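Local coordinates for protein quinone oxidoreductase (Thermus thermophilus, PDB 1IZ0) that probably catalyses the NADPH-dependent reduction of quinones, binding the dinucleotide on a Rossmann-type domain, at residues Gly241-Leu244 with Thr245-Leu248; Val276-Phe279 with Ala280-Glu283; Glu173-Thr176 with Tyr177-Pro181; Leu262-Leu265 with Gly266-Arg270. All coordinates share one frame; numbering follows the deposited sequence.

Contact 1 (Gly241-Leu244 with Thr245-Leu248)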
ATOM      1  N   GLY A 241       6.477  13.907  -5.072  1.00 24.97           N
ATOM      2  CA  GLY A 241       6.135  13.491  -3.726  1.00 22.31           C
ATOM      3  C   GLY A 241       4.773  12.857  -3.851  1.00 22.54           C
ATOM      4  O   GLY A 241       3.944  13.320  -4.641  1.00 21.43           O
ATOM      5  N   PHE A 242       4.522  11.807  -3.085  1.00 21.86           N
ATOM      6  CA  PHE A 242       3.240  11.128  -3.181  1.00 22.19           C
ATOM      7  C   PHE A 242       2.620  10.788  -1.832  1.00 21.81           C
ATOM      8  O   PHE A 242       3.294  10.300  -0.933  1.00 23.25           O
ATOM      9  CB  PHE A 242       3.410   9.849  -4.018  1.00 22.10           C
ATOM     10  CG  PHE A 242       2.136   9.080  -4.225  1.00 20.77           C
ATOM     11  CD1 PHE A 242       1.628   8.268  -3.220  1.00 19.63           C
ATOM     12  CD2 PHE A 242       1.421   9.212  -5.410  1.00 20.12           C
ATOM     13  CE1 PHE A 242       0.422   7.600  -3.391  1.00 23.02           C
ATOM     14  CE2 PHE A 242       0.212   8.552  -5.592  1.00 19.90           C
ATOM     15  CZ  PHE A 242      -0.290   7.747  -4.583  1.00 22.57           C
ATOM     16  N   TRP A 243       1.327  11.056  -1.705  1.00 22.25           N
ATOM     17  CA  TRP A 243       0.579  10.741  -0.491  1.00 22.12           C
ATOM     18  C   TRP A 243      -0.849  10.418  -0.923  1.00 22.14           C
ATOM     19  O   TRP A 243      -1.571  11.279  -1.428  1.00 19.78           O
ATOM     20  CB  TRP A 243       0.601  11.912   0.495  1.00 21.62           C
ATOM     21  CG  TRP A 243      -0.051  11.560   1.796  1.00 23.86           C
ATOM     22  CD1 TRP A 243      -0.121  10.318   2.363  1.00 22.08           C
ATOM     23  CD2 TRP A 243      -0.727  12.450   2.695  1.00 23.15           C
ATOM     24  NE1 TRP A 243      -0.801  10.378   3.554  1.00 23.50           N
ATOM     25  CE2 TRP A 243      -1.184  11.674   3.784  1.00 24.13           C
ATOM     26  CE3 TRP A 243      -0.995  13.827   2.685  1.00 24.65           C
ATOM     27  CZ2 TRP A 243      -1.896  12.226   4.854  1.00 22.70           C
ATOM     28  CZ3 TRP A 243      -1.706  14.380   3.752  1.00 24.32           C
ATOM     29  CH2 TRP A 243      -2.148  13.575   4.822  1.00 25.27           C
ATOM     30  N   LEU A 244      -1.240   9.163  -0.726  1.00 23.43           N
ATOM     31  CA  LEU A 244      -2.554   8.657  -1.127  1.00 24.86           C
ATOM     32  C   LEU A 244      -3.797   9.370  -0.576  1.00 25.47           C
ATOM     33  O   LEU A 244      -4.696   9.742  -1.336  1.00 23.14           O
ATOM     34  CB  LEU A 244      -2.619   7.158  -0.791  1.00 25.65           C
ATOM     35  CG  LEU A 244      -3.663   6.184  -1.359  1.00 24.84           C
ATOM     36  CD1 LEU A 244      -4.871   6.161  -0.465  1.00 31.03           C
ATOM     37  CD2 LEU A 244      -4.033   6.555  -2.786  1.00 26.20           C
ATOM     38  N   THR A 245      -3.836   9.566   0.738  1.00 26.87           N
ATOM     39  CA  THR A 245      -4.981  10.180   1.403  1.00 27.49           C
ATOM     40  C   THR A 245      -5.672  11.336   0.678  1.00 27.49           C
ATOM     41  O   THR A 245      -6.845  11.224   0.324  1.00 28.04           O
ATOM     42  CB  THR A 245      -4.601  10.608   2.838  1.00 29.97           C
ATOM     43  OG1 THR A 245      -4.182   9.449   3.576  1.00 31.39           O
ATOM     44  CG2 THR A 245      -5.788  11.243   3.550  1.00 27.88           C
ATOM     45  N   PRO A 246      -4.965  12.454   0.439  1.00 27.61           N
ATOM     46  CA  PRO A 246      -5.603  13.579  -0.254  1.00 27.73           C
ATOM     47  C   PRO A 246      -6.206  13.200  -1.606  1.00 28.84           C
ATOM     48  O   PRO A 246      -7.233  13.744  -2.009  1.00 30.30           O
ATOM     49  CB  PRO A 246      -4.466  14.588  -0.416  1.00 26.13           C
ATOM     50  CG  PRO A 246      -3.545  14.254   0.711  1.00 28.93           C
ATOM     51  CD  PRO A 246      -3.552  12.752   0.728  1.00 26.72           C
ATOM     52  N   LEU A 247      -5.565  12.270  -2.304  1.00 29.91           N
ATOM     53  CA  LEU A 247      -6.044  11.847  -3.612  1.00 31.08           C
ATOM     54  C   LEU A 247      -7.424  11.183  -3.570  1.00 33.27           C
ATOM     55  O   LEU A 247      -8.196  11.289  -4.527  1.00 33.75           O
ATOM     56  CB  LEU A 247      -5.019  10.907  -4.260  1.00 29.58           C
ATOM     57  CG  LEU A 247      -3.604  11.493  -4.384  1.00 28.86           C
ATOM     58  CD1 LEU A 247      -2.649  10.454  -4.935  1.00 28.22           C
ATOM     59  CD2 LEU A 247      -3.631  12.725  -5.285  1.00 28.43           C
ATOM     60  N   LEU A 248      -7.737  10.503  -2.472  1.00 34.75           N
ATOM     61  CA  LEU A 248      -9.033   9.836  -2.340  1.00 37.64           C
ATOM     62  C   LEU A 248     -10.210  10.791  -2.490  1.00 39.05           C
ATOM     63  O   LEU A 248     -11.315  10.369  -2.820  1.00 39.78           O
ATOM     64  CB  LEU A 248      -9.145   9.133  -0.985  1.00 36.49           C
ATOM     65  CG  LEU A 248      -8.482   7.767  -0.788  1.00 37.84           C
ATOM     66  CD1 LEU A 248      -7.748   7.319  -2.046  1.00 37.05           C
ATOM     67  CD2 LEU A 248      -7.545   7.856   0.400  1.00 38.20           C
TER

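Contact 2 (Val276-Phe279 with Ala280-Glu283)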
ATOM      1  N   VAL A 276      -1.157 -13.648   8.756  1.00 20.60           N
ATOM      2  CA  VAL A 276      -2.538 -13.378   9.123  1.00 20.84           C
ATOM      3  C   VAL A 276      -2.672 -13.608  10.626  1.00 22.10           C
ATOM      4  O   VAL A 276      -2.399 -14.702  11.126  1.00 20.14           O
ATOM      5  CB  VAL A 276      -3.526 -14.297   8.374  1.00 21.16           C
ATOM      6  CG1 VAL A 276      -4.928 -14.094   8.923  1.00 17.82           C
ATOM      7  CG2 VAL A 276      -3.508 -13.977   6.879  1.00 20.59           C
ATOM      8  N   PHE A 277      -3.096 -12.568  11.337  1.00 22.04           N
ATOM      9  CA  PHE A 277      -3.253 -12.627  12.782  1.00 23.47           C
ATOM     10  C   PHE A 277      -4.712 -12.588  13.222  1.00 25.41           C
ATOM     11  O   PHE A 277      -5.552 -11.924  12.605  1.00 26.92           O
ATOM     12  CB  PHE A 277      -2.516 -11.454  13.439  1.00 22.55           C
ATOM     13  CG  PHE A 277      -1.031 -11.474  13.228  1.00 22.20           C
ATOM     14  CD1 PHE A 277      -0.184 -11.988  14.205  1.00 22.11           C
ATOM     15  CD2 PHE A 277      -0.482 -11.026  12.033  1.00 21.47           C
ATOM     16  CE1 PHE A 277       1.189 -12.062  13.991  1.00 23.39           C
ATOM     17  CE2 PHE A 277       0.891 -11.095  11.807  1.00 22.53           C
ATOM     18  CZ  PHE A 277       1.729 -11.617  12.789  1.00 23.77           C
ATOM     19  N   PRO A 278      -5.036 -13.325  14.290  1.00 24.58           N
ATOM     20  CA  PRO A 278      -6.405 -13.347  14.807  1.00 23.50           C
ATOM     21  C   PRO A 278      -6.621 -12.011  15.526  1.00 23.49           C
ATOM     22  O   PRO A 278      -5.662 -11.372  15.951  1.00 23.07           O
ATOM     23  CB  PRO A 278      -6.391 -14.523  15.783  1.00 23.25           C
ATOM     24  CG  PRO A 278      -5.285 -15.406  15.241  1.00 27.31           C
ATOM     25  CD  PRO A 278      -4.229 -14.409  14.875  1.00 24.98           C
ATOM     26  N   PHE A 279      -7.873 -11.596  15.658  1.00 23.57           N
ATOM     27  CA  PHE A 279      -8.209 -10.342  16.318  1.00 24.69           C
ATOM     28  C   PHE A 279      -7.440 -10.160  17.627  1.00 25.93           C
ATOM     29  O   PHE A 279      -6.879  -9.093  17.897  1.00 23.51           O
ATOM     30  CB  PHE A 279      -9.711 -10.313  16.593  1.00 24.88           C
ATOM     31  CG  PHE A 279     -10.217  -8.982  17.055  1.00 26.53           C
ATOM     32  CD1 PHE A 279     -10.695  -8.817  18.350  1.00 26.64           C
ATOM     33  CD2 PHE A 279     -10.234  -7.895  16.190  1.00 25.97           C
ATOM     34  CE1 PHE A 279     -11.185  -7.586  18.775  1.00 26.56           C
ATOM     35  CE2 PHE A 279     -10.723  -6.661  16.608  1.00 25.71           C
ATOM     36  CZ  PHE A 279     -11.199  -6.508  17.901  1.00 25.29           C
ATOM     37  N   ALA A 280      -7.414 -11.219  18.429  1.00 25.77           N
ATOM     38  CA  ALA A 280      -6.742 -11.211  19.719  1.00 26.66           C
ATOM     39  C   ALA A 280      -5.255 -10.856  19.669  1.00 27.39           C
ATOM     40  O   ALA A 280      -4.708 -10.347  20.650  1.00 26.97           O
ATOM     41  CB  ALA A 280      -6.927 -12.574  20.395  1.00 25.91           C
ATOM     42  N   GLU A 281      -4.600 -11.117  18.539  1.00 27.03           N
ATOM     43  CA  GLU A 281      -3.169 -10.834  18.409  1.00 27.27           C
ATOM     44  C   GLU A 281      -2.797  -9.521  17.719  1.00 25.18           C
ATOM     45  O   GLU A 281      -1.733  -9.407  17.106  1.00 26.12           O
ATOM     46  CB  GLU A 281      -2.486 -12.011  17.706  1.00 30.97           C
ATOM     47  CG  GLU A 281      -2.438 -13.267  18.574  1.00 36.95           C
ATOM     48  CD  GLU A 281      -2.000 -14.505  17.814  1.00 40.21           C
ATOM     49  OE1 GLU A 281      -0.975 -14.440  17.098  1.00 42.32           O
ATOM     50  OE2 GLU A 281      -2.677 -15.550  17.945  1.00 43.50           O
ATOM     51  N   ALA A 282      -3.654  -8.516  17.851  1.00 23.53           N
ATOM     52  CA  ALA A 282      -3.418  -7.211  17.242  1.00 21.97           C
ATOM     53  C   ALA A 282      -2.010  -6.651  17.462  1.00 22.91           C
ATOM     54  O   ALA A 282      -1.362  -6.201  16.514  1.00 21.11           O
ATOM     55  CB  ALA A 282      -4.447  -6.211  17.755  1.00 24.09           C
ATOM     56  N   GLU A 283      -1.541  -6.655  18.708  1.00 21.36           N
ATOM     57  CA  GLU A 283      -0.215  -6.123  18.998  1.00 23.10           C
ATOM     58  C   GLU A 283       0.837  -6.856  18.183  1.00 22.24           C
ATOM     59  O   GLU A 283       1.744  -6.240  17.625  1.00 23.47           O
ATOM     60  CB  GLU A 283       0.096  -6.222  20.498  1.00 24.48           C
ATOM     61  CG  GLU A 283      -0.648  -5.189  21.336  1.00 27.71           C
ATOM     62  CD  GLU A 283      -0.050  -3.788  21.215  1.00 30.05           C
ATOM     63  OE1 GLU A 283       0.365  -3.398  20.101  1.00 31.42           O
ATOM     64  OE2 GLU A 283      -0.007  -3.072  22.238  1.00 29.37           O
TER

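Contact 3 (Glu173-Thr176 with Tyr177-Pro181). With SO4 (sulfate ion), chain B.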
ATOM      1  N   GLU A 173      13.717  -8.717 -14.008  1.00 20.13           N
ATOM      2  CA  GLU A 173      14.878  -9.126 -13.227  1.00 19.82           C
ATOM      3  C   GLU A 173      14.592  -8.725 -11.795  1.00 18.59           C
ATOM      4  O   GLU A 173      13.827  -7.788 -11.556  1.00 19.57           O
ATOM      5  CB  GLU A 173      16.157  -8.432 -13.703  1.00 21.84           C
ATOM      6  CG  GLU A 173      16.670  -8.901 -15.059  1.00 26.44           C
ATOM      7  CD  GLU A 173      18.091  -8.431 -15.337  1.00 28.78           C
ATOM      8  OE1 GLU A 173      18.362  -7.220 -15.187  1.00 29.72           O
ATOM      9  OE2 GLU A 173      18.937  -9.269 -15.709  1.00 31.38           O
ATOM     10  N   ALA A 174      15.189  -9.442 -10.850  1.00 16.14           N
ATOM     11  CA  ALA A 174      15.021  -9.150  -9.429  1.00 18.46           C
ATOM     12  C   ALA A 174      16.433  -9.056  -8.866  1.00 18.88           C
ATOM     13  O   ALA A 174      17.286  -9.869  -9.217  1.00 21.75           O
ATOM     14  CB  ALA A 174      14.242 -10.269  -8.739  1.00 19.12           C
ATOM     15  N   ALA A 175      16.694  -8.076  -8.007  1.00 17.70           N
ATOM     16  CA  ALA A 175      18.041  -7.921  -7.477  1.00 18.98           C
ATOM     17  C   ALA A 175      18.106  -7.372  -6.058  1.00 19.02           C
ATOM     18  O   ALA A 175      17.178  -6.722  -5.592  1.00 20.82           O
ATOM     19  CB  ALA A 175      18.845  -7.028  -8.407  1.00 18.40           C
ATOM     20  N   THR A 176      19.211  -7.642  -5.368  1.00 19.13           N
ATOM     21  CA  THR A 176      19.381  -7.131  -4.018  1.00 20.08           C
ATOM     22  C   THR A 176      19.765  -5.666  -4.188  1.00 21.17           C
ATOM     23  O   THR A 176      20.254  -5.267  -5.249  1.00 21.12           O
ATOM     24  CB  THR A 176      20.504  -7.861  -3.269  1.00 21.49           C
ATOM     25  OG1 THR A 176      21.720  -7.733  -4.010  1.00 22.41           O
ATOM     26  CG2 THR A 176      20.166  -9.341  -3.096  1.00 20.13           C
ATOM     27  N   TYR A 177      19.543  -4.861  -3.159  1.00 20.54           N
ATOM     28  CA  TYR A 177      19.861  -3.445  -3.259  1.00 22.46           C
ATOM     29  C   TYR A 177      21.294  -3.174  -3.705  1.00 22.65           C
ATOM     30  O   TYR A 177      21.543  -2.263  -4.492  1.00 24.62           O
ATOM     31  CB  TYR A 177      19.572  -2.748  -1.923  1.00 21.06           C
ATOM     32  CG  TYR A 177      18.103  -2.770  -1.556  1.00 22.28           C
ATOM     33  CD1 TYR A 177      17.136  -2.337  -2.463  1.00 23.06           C
ATOM     34  CD2 TYR A 177      17.675  -3.232  -0.309  1.00 21.83           C
ATOM     35  CE1 TYR A 177      15.781  -2.362  -2.143  1.00 22.63           C
ATOM     36  CE2 TYR A 177      16.317  -3.266   0.020  1.00 20.80           C
ATOM     37  CZ  TYR A 177      15.375  -2.830  -0.901  1.00 24.22           C
ATOM     38  OH  TYR A 177      14.024  -2.864  -0.592  1.00 23.00           O
ATOM     39  N   ALA A 178      22.237  -3.973  -3.226  1.00 24.23           N
ATOM     40  CA  ALA A 178      23.638  -3.777  -3.579  1.00 25.19           C
ATOM     41  C   ALA A 178      23.907  -3.917  -5.078  1.00 27.18           C
ATOM     42  O   ALA A 178      24.808  -3.264  -5.617  1.00 28.67           O
ATOM     43  CB  ALA A 178      24.513  -4.761  -2.798  1.00 23.28           C
ATOM     44  N   GLU A 179      23.132  -4.761  -5.754  1.00 26.87           N
ATOM     45  CA  GLU A 179      23.341  -4.971  -7.186  1.00 28.42           C
ATOM     46  C   GLU A 179      22.461  -4.143  -8.122  1.00 26.18           C
ATOM     47  O   GLU A 179      22.628  -4.203  -9.337  1.00 26.11           O
ATOM     48  CB  GLU A 179      23.218  -6.464  -7.517  1.00 31.06           C
ATOM     49  CG  GLU A 179      22.147  -7.199  -6.730  1.00 38.43           C
ATOM     50  CD  GLU A 179      22.302  -8.714  -6.797  1.00 41.04           C
ATOM     51  OE1 GLU A 179      23.448  -9.193  -6.654  1.00 43.25           O
ATOM     52  OE2 GLU A 179      21.286  -9.425  -6.979  1.00 40.32           O
ATOM     53  N   VAL A 180      21.542  -3.360  -7.562  1.00 24.24           N
ATOM     54  CA  VAL A 180      20.664  -2.525  -8.379  1.00 24.18           C
ATOM     55  C   VAL A 180      21.437  -1.568  -9.300  1.00 25.09           C
ATOM     56  O   VAL A 180      21.088  -1.407 -10.476  1.00 24.53           O
ATOM     57  CB  VAL A 180      19.681  -1.705  -7.489  1.00 24.10           C
ATOM     58  CG1 VAL A 180      19.100  -0.518  -8.279  1.00 22.27           C
ATOM     59  CG2 VAL A 180      18.537  -2.606  -7.027  1.00 22.65           C
ATOM     60  N   PRO A 181      22.487  -0.909  -8.776  1.00 23.82           N
ATOM     61  CA  PRO A 181      23.266   0.015  -9.599  1.00 23.45           C
ATOM     62  C   PRO A 181      23.768  -0.609 -10.898  1.00 23.43           C
ATOM     63  O   PRO A 181      23.678   0.001 -11.962  1.00 24.32           O
ATOM     64  CB  PRO A 181      24.404   0.416  -8.668  1.00 24.74           C
ATOM     65  CG  PRO A 181      23.706   0.459  -7.331  1.00 22.22           C
ATOM     66  CD  PRO A 181      22.882  -0.807  -7.357  1.00 22.56           C
TER
HETATM   67  S   SO4 B 303      13.158  -5.062   2.166  1.00 54.06           S
HETATM   68  O1  SO4 B 303      11.544  -5.197   2.317  1.00 55.28           O
HETATM   69  O2  SO4 B 303      13.496  -5.855   1.000  1.00 52.52           O
HETATM   70  O3  SO4 B 303      13.491  -3.801   2.043  1.00 54.85           O
HETATM   71  O4  SO4 B 303      13.643  -5.728   3.350  1.00 54.31           O

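Contact 4 (Leu262-Leu265 with Gly266-Arg270)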
ATOM      1  N   LEU A 262     -10.260  -2.674 -10.700  1.00 22.57           N
ATOM      2  CA  LEU A 262     -11.348  -3.609 -10.409  1.00 24.15           C
ATOM      3  C   LEU A 262     -11.572  -4.733 -11.418  1.00 25.05           C
ATOM      4  O   LEU A 262     -11.693  -5.898 -11.036  1.00 24.86           O
ATOM      5  CB  LEU A 262     -12.657  -2.851 -10.200  1.00 26.14           C
ATOM      6  CG  LEU A 262     -12.704  -1.994  -8.939  1.00 26.46           C
ATOM      7  CD1 LEU A 262     -14.117  -1.445  -8.762  1.00 28.92           C
ATOM      8  CD2 LEU A 262     -12.299  -2.832  -7.735  1.00 25.81           C
ATOM      9  N   PRO A 263     -11.646  -4.411 -12.716  1.00 24.99           N
ATOM     10  CA  PRO A 263     -11.859  -5.513 -13.662  1.00 26.02           C
ATOM     11  C   PRO A 263     -10.718  -6.528 -13.623  1.00 25.09           C
ATOM     12  O   PRO A 263     -10.840  -7.629 -14.154  1.00 28.03           O
ATOM     13  CB  PRO A 263     -11.942  -4.803 -15.018  1.00 26.00           C
ATOM     14  CG  PRO A 263     -12.509  -3.443 -14.652  1.00 27.56           C
ATOM     15  CD  PRO A 263     -11.731  -3.104 -13.393  1.00 26.20           C
ATOM     16  N   ARG A 264      -9.605  -6.160 -12.998  1.00 23.08           N
ATOM     17  CA  ARG A 264      -8.459  -7.056 -12.933  1.00 23.02           C
ATOM     18  C   ARG A 264      -8.283  -7.753 -11.582  1.00 22.28           C
ATOM     19  O   ARG A 264      -7.494  -8.689 -11.461  1.00 20.96           O
ATOM     20  CB  ARG A 264      -7.183  -6.283 -13.268  1.00 23.62           C
ATOM     21  CG  ARG A 264      -7.133  -5.719 -14.672  1.00 23.85           C
ATOM     22  CD  ARG A 264      -5.835  -4.950 -14.878  1.00 25.16           C
ATOM     23  NE  ARG A 264      -5.563  -4.698 -16.291  1.00 24.49           N
ATOM     24  CZ  ARG A 264      -6.224  -3.821 -17.039  1.00 26.30           C
ATOM     25  NH1 ARG A 264      -7.209  -3.089 -16.517  1.00 24.07           N
ATOM     26  NH2 ARG A 264      -5.902  -3.686 -18.318  1.00 27.60           N
ATOM     27  N   LEU A 265      -9.015  -7.293 -10.574  1.00 22.23           N
ATOM     28  CA  LEU A 265      -8.916  -7.854  -9.234  1.00 22.66           C
ATOM     29  C   LEU A 265      -9.419  -9.286  -9.193  1.00 22.31           C
ATOM     30  O   LEU A 265     -10.573  -9.562  -9.532  1.00 21.62           O
ATOM     31  CB  LEU A 265      -9.735  -7.019  -8.252  1.00 21.66           C
ATOM     32  CG  LEU A 265      -9.185  -6.753  -6.846  1.00 25.05           C
ATOM     33  CD1 LEU A 265     -10.362  -6.394  -5.937  1.00 21.93           C
ATOM     34  CD2 LEU A 265      -8.440  -7.954  -6.301  1.00 23.37           C
ATOM     35  N   GLY A 266      -8.553 -10.188  -8.750  1.00 21.32           N
ATOM     36  CA  GLY A 266      -8.930 -11.583  -8.662  1.00 20.42           C
ATOM     37  C   GLY A 266      -8.530 -12.322  -9.916  1.00 19.96           C
ATOM     38  O   GLY A 266      -8.671 -13.542  -9.996  1.00 18.04           O
ATOM     39  N   ARG A 267      -8.028 -11.580 -10.897  1.00 19.70           N
ATOM     40  CA  ARG A 267      -7.610 -12.168 -12.162  1.00 21.14           C
ATOM     41  C   ARG A 267      -6.120 -11.911 -12.357  1.00 21.58           C
ATOM     42  O   ARG A 267      -5.298 -12.645 -11.811  1.00 21.73           O
ATOM     43  CB  ARG A 267      -8.453 -11.589 -13.309  1.00 20.56           C
ATOM     44  CG  ARG A 267      -9.904 -12.107 -13.297  1.00 21.64           C
ATOM     45  CD  ARG A 267     -10.812 -11.407 -14.320  1.00 23.18           C
ATOM     46  NE  ARG A 267     -10.349 -11.600 -15.692  1.00 25.92           N
ATOM     47  CZ  ARG A 267     -10.343 -12.767 -16.329  1.00 26.17           C
ATOM     48  NH1 ARG A 267     -10.781 -13.864 -15.726  1.00 28.51           N
ATOM     49  NH2 ARG A 267      -9.888 -12.841 -17.570  1.00 28.16           N
ATOM     50  N   GLU A 268      -5.738 -10.893 -13.116  1.00 21.68           N
ATOM     51  CA  GLU A 268      -4.306 -10.671 -13.244  1.00 23.71           C
ATOM     52  C   GLU A 268      -3.746  -9.966 -12.004  1.00 21.83           C
ATOM     53  O   GLU A 268      -2.547 -10.003 -11.751  1.00 22.41           O
ATOM     54  CB  GLU A 268      -3.954  -9.896 -14.527  1.00 23.53           C
ATOM     55  CG  GLU A 268      -4.942  -8.853 -14.969  1.00 30.65           C
ATOM     56  CD  GLU A 268      -6.075  -9.437 -15.790  1.00 31.02           C
ATOM     57  OE1 GLU A 268      -7.218  -9.458 -15.284  1.00 28.79           O
ATOM     58  OE2 GLU A 268      -5.818  -9.871 -16.940  1.00 31.07           O
ATOM     59  N   LEU A 269      -4.613  -9.337 -11.220  1.00 20.68           N
ATOM     60  CA  LEU A 269      -4.151  -8.669 -10.008  1.00 20.13           C
ATOM     61  C   LEU A 269      -4.563  -9.486  -8.791  1.00 21.16           C
ATOM     62  O   LEU A 269      -5.751  -9.574  -8.457  1.00 20.59           O
ATOM     63  CB  LEU A 269      -4.724  -7.252  -9.912  1.00 19.68           C
ATOM     64  CG  LEU A 269      -4.324  -6.316 -11.058  1.00 21.75           C
ATOM     65  CD1 LEU A 269      -4.864  -4.912 -10.803  1.00 19.25           C
ATOM     66  CD2 LEU A 269      -2.802  -6.282 -11.188  1.00 20.68           C
ATOM     67  N   ARG A 270      -3.578 -10.093  -8.135  1.00 18.17           N
ATOM     68  CA  ARG A 270      -3.843 -10.910  -6.961  1.00 18.44           C
ATOM     69  C   ARG A 270      -3.033 -10.422  -5.764  1.00 18.11           C
ATOM     70  O   ARG A 270      -1.843 -10.735  -5.635  1.00 18.99           O
ATOM     71  CB  ARG A 270      -3.499 -12.384  -7.246  1.00 19.15           C
ATOM     72  CG  ARG A 270      -4.243 -13.023  -8.433  1.00 18.34           C
ATOM     73  CD  ARG A 270      -5.755 -13.031  -8.213  1.00 19.26           C
ATOM     74  NE  ARG A 270      -6.149 -13.764  -7.011  1.00 20.49           N
ATOM     75  CZ  ARG A 270      -6.265 -15.091  -6.930  1.00 21.03           C
ATOM     76  NH1 ARG A 270      -6.022 -15.856  -7.991  1.00 18.31           N
ATOM     77  NH2 ARG A 270      -6.620 -15.656  -5.780  1.00 16.95           N
TER
HETATM   78  O   HOH W   1      -9.388  -8.861 -16.431  1.00 26.78           O

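Contact 1 (Gly241-Leu244 with Thr245-Leu248)
One face of the W243 indole takes both T245 and P246. P246 lays its CD over the six-membered ring, 3.7 Å from that ring's centroid, and T245 sets its CB above the five-membered ring, both as CH-pi contacts. Proline, with a polarised CH2 next to its nitrogen, is well suited to such a face. A chi1 of -175° puts CG of W243 beside the carbonyl carbon and brings the indole alongside T245 and P246, two and three residues on; NE1 is used elsewhere, in a hydrogen bond to Y49 OH. Trimming W243 to an alanine is likely to leave P246 and T245 without the surface they rest on and Y49 without its donor.

F242 and L244 make further apolar contacts. L247 CD1 meets the F242 ring obliquely at CE2, 3.5 Å away, and L244 CD1 presses on L248 CD2 at 3.3 Å, tighter than usual for two methyls.

Two backbone bonds converge weakly on L244 O, from L247 N at 2.8 Å but 121°, and from L248 N, which also bonds T245 O. Apolar packing thus supplements modest hydrogen bonding in the turn after strand 238-241. F242 and L244 belong to the NADPH site, whose shape this packing may influence.

Contact 2 (Val276-Phe279 with Ala280-Glu283)
P278 O accepts the shortest sound polar bond here, from E281 N at 2.8 Å with an N-H...O angle of 149°. One residue on, F279 O takes a longer bond from A282 N, 3.3 Å; the same oxygen also accepts from the indole NE1 of W4. Two successive bonds of this i to i+3 kind wind the chain from the end of strand 273-278 into helix 282-288, with E281 at the N-cap position.

The side chain of E281 folds back over the strand end. CG stands anti to the carbonyl carbon (chi1 -70°) and the chain runs extended beyond it, which carries the carboxylate to the proline ring: E281 OE2 lies 3.6 Å from P278 CD. Its other oxygen, OE1, comes to the edge of the F277 ring, 3.9 Å from F277 CD1, with the carboxylate and ring planes nearly perpendicular at 83°. P278 has no N-H to offer, and its ring is in contact with the E281 side chain, while F277 packs on A284, A285 and A288 of the helix. The F279 ring meets that of W4, and its side chain packs on L15, an apolar setting that suits a buried phenylalanine.

The carboxylate thus meets ring C-H groups, whose slightly positive hydrogens would favour it weakly; the two backbone bonds are the stronger polar links in the turn, and the C-H contacts probably add little.

Contact 3 (Glu173-Thr176 with Tyr177-Pro181)
T176 meets E179 through two backbone atoms. T176 N points its hydrogen almost straight at E179 OE2, 3.2 Å away with an angle of 170°, and meets that oxygen on the anti side, tilted from the carboxylate plane. In return T176 O accepts from E179 N at 3.0 Å, and more weakly from V180 N. A glutamate suits this place: its chi1 of 37° directs the side chain back to the strand, and the chain, extended beyond CG, gives the reach. E179 OE2 also lies 3.7 Å from A175 CB, where a small residue fits.

Y177 heads the other way. Its OH donates to O3 of a sulfate ion at 2.8 Å, the oxygen lying at the ring edge near its plane, and is also hydrogen-bonded to A133 N. S158 and K162 hold the sulfate too, and all three residues bind NADPH, so the anion, probably from the crystallisation liquor, may mimic a phosphate of the cofactor. The guanidinium of R197 makes a cation-pi contact with the tyrosine ring.

Strand 173-176 is the outermost strand at one end of the parallel six-stranded sheet, bonded to strand 152-157; the turn leads from it into helix 180-186, whose V180 packs on A156 and L207.

Contact 4 (Leu262-Leu265 with Gly266-Arg270)
R264 and L269 form the close-packed side of this turn. The aliphatic stem of the arginine lies across the leucine, R264 CB 3.6 Å from L269 CG, while the backbone oxygen R264 O is gripped twice: by L269 N at 3.0 Å with an angle of 158°, and by R267 N, also at 3.0 Å, from the opposite face of the carbonyl plane. Extended from CG to NE, the arginine chain carries its guanidinium to F260, whose carbonyl oxygen takes NH1 and whose ring makes a cation-pi contact. Replacing R264 with an alanine would probably open a gap beside L269 and leave F260 without its cationic partner.

The outer side is looser and wet. A water donates to P263 O and accepts at 3.0 Å from R267 NE at the guanidinium edge. The direct R267-E268 salt bridge is long, 3.8 Å from NE to OE1, with no N-H aimed at the carboxylate.

G266 has a positive phi of 94°, where a side chain would jam against L265 O; glycine therefore suits the third position of this type II beta turn, R264 to R267. A single L265-L269 backbone bridge, with G266 N bonded to L269 O, closes the loop between helix 251-261 and strand 273-278.

Overall arrangement
From the N terminus, contact 3 (173-176 with 177-181) comes first, then contact 1, contact 4 and contact 2; they run in series, and none nests in or crosses another. Each closes only a short local turn. Contacts 3 and 1 sit at the ends of opposite edge strands of the parallel nucleotide-binding sheet, their centres 28 Å apart, and both hold NADPH-binding residues. Contact 4 turns the chain after helix 251-261, and contact 2 starts the helix of the beta-alpha-beta unit 273-278, 282-288, 297-301, joined to the mixed sheet. Contacts 1 and 2 lie on opposite sides of the chain's centre. None touches another; contacts 1 and 4 approach to about 12 Å between nearest atoms.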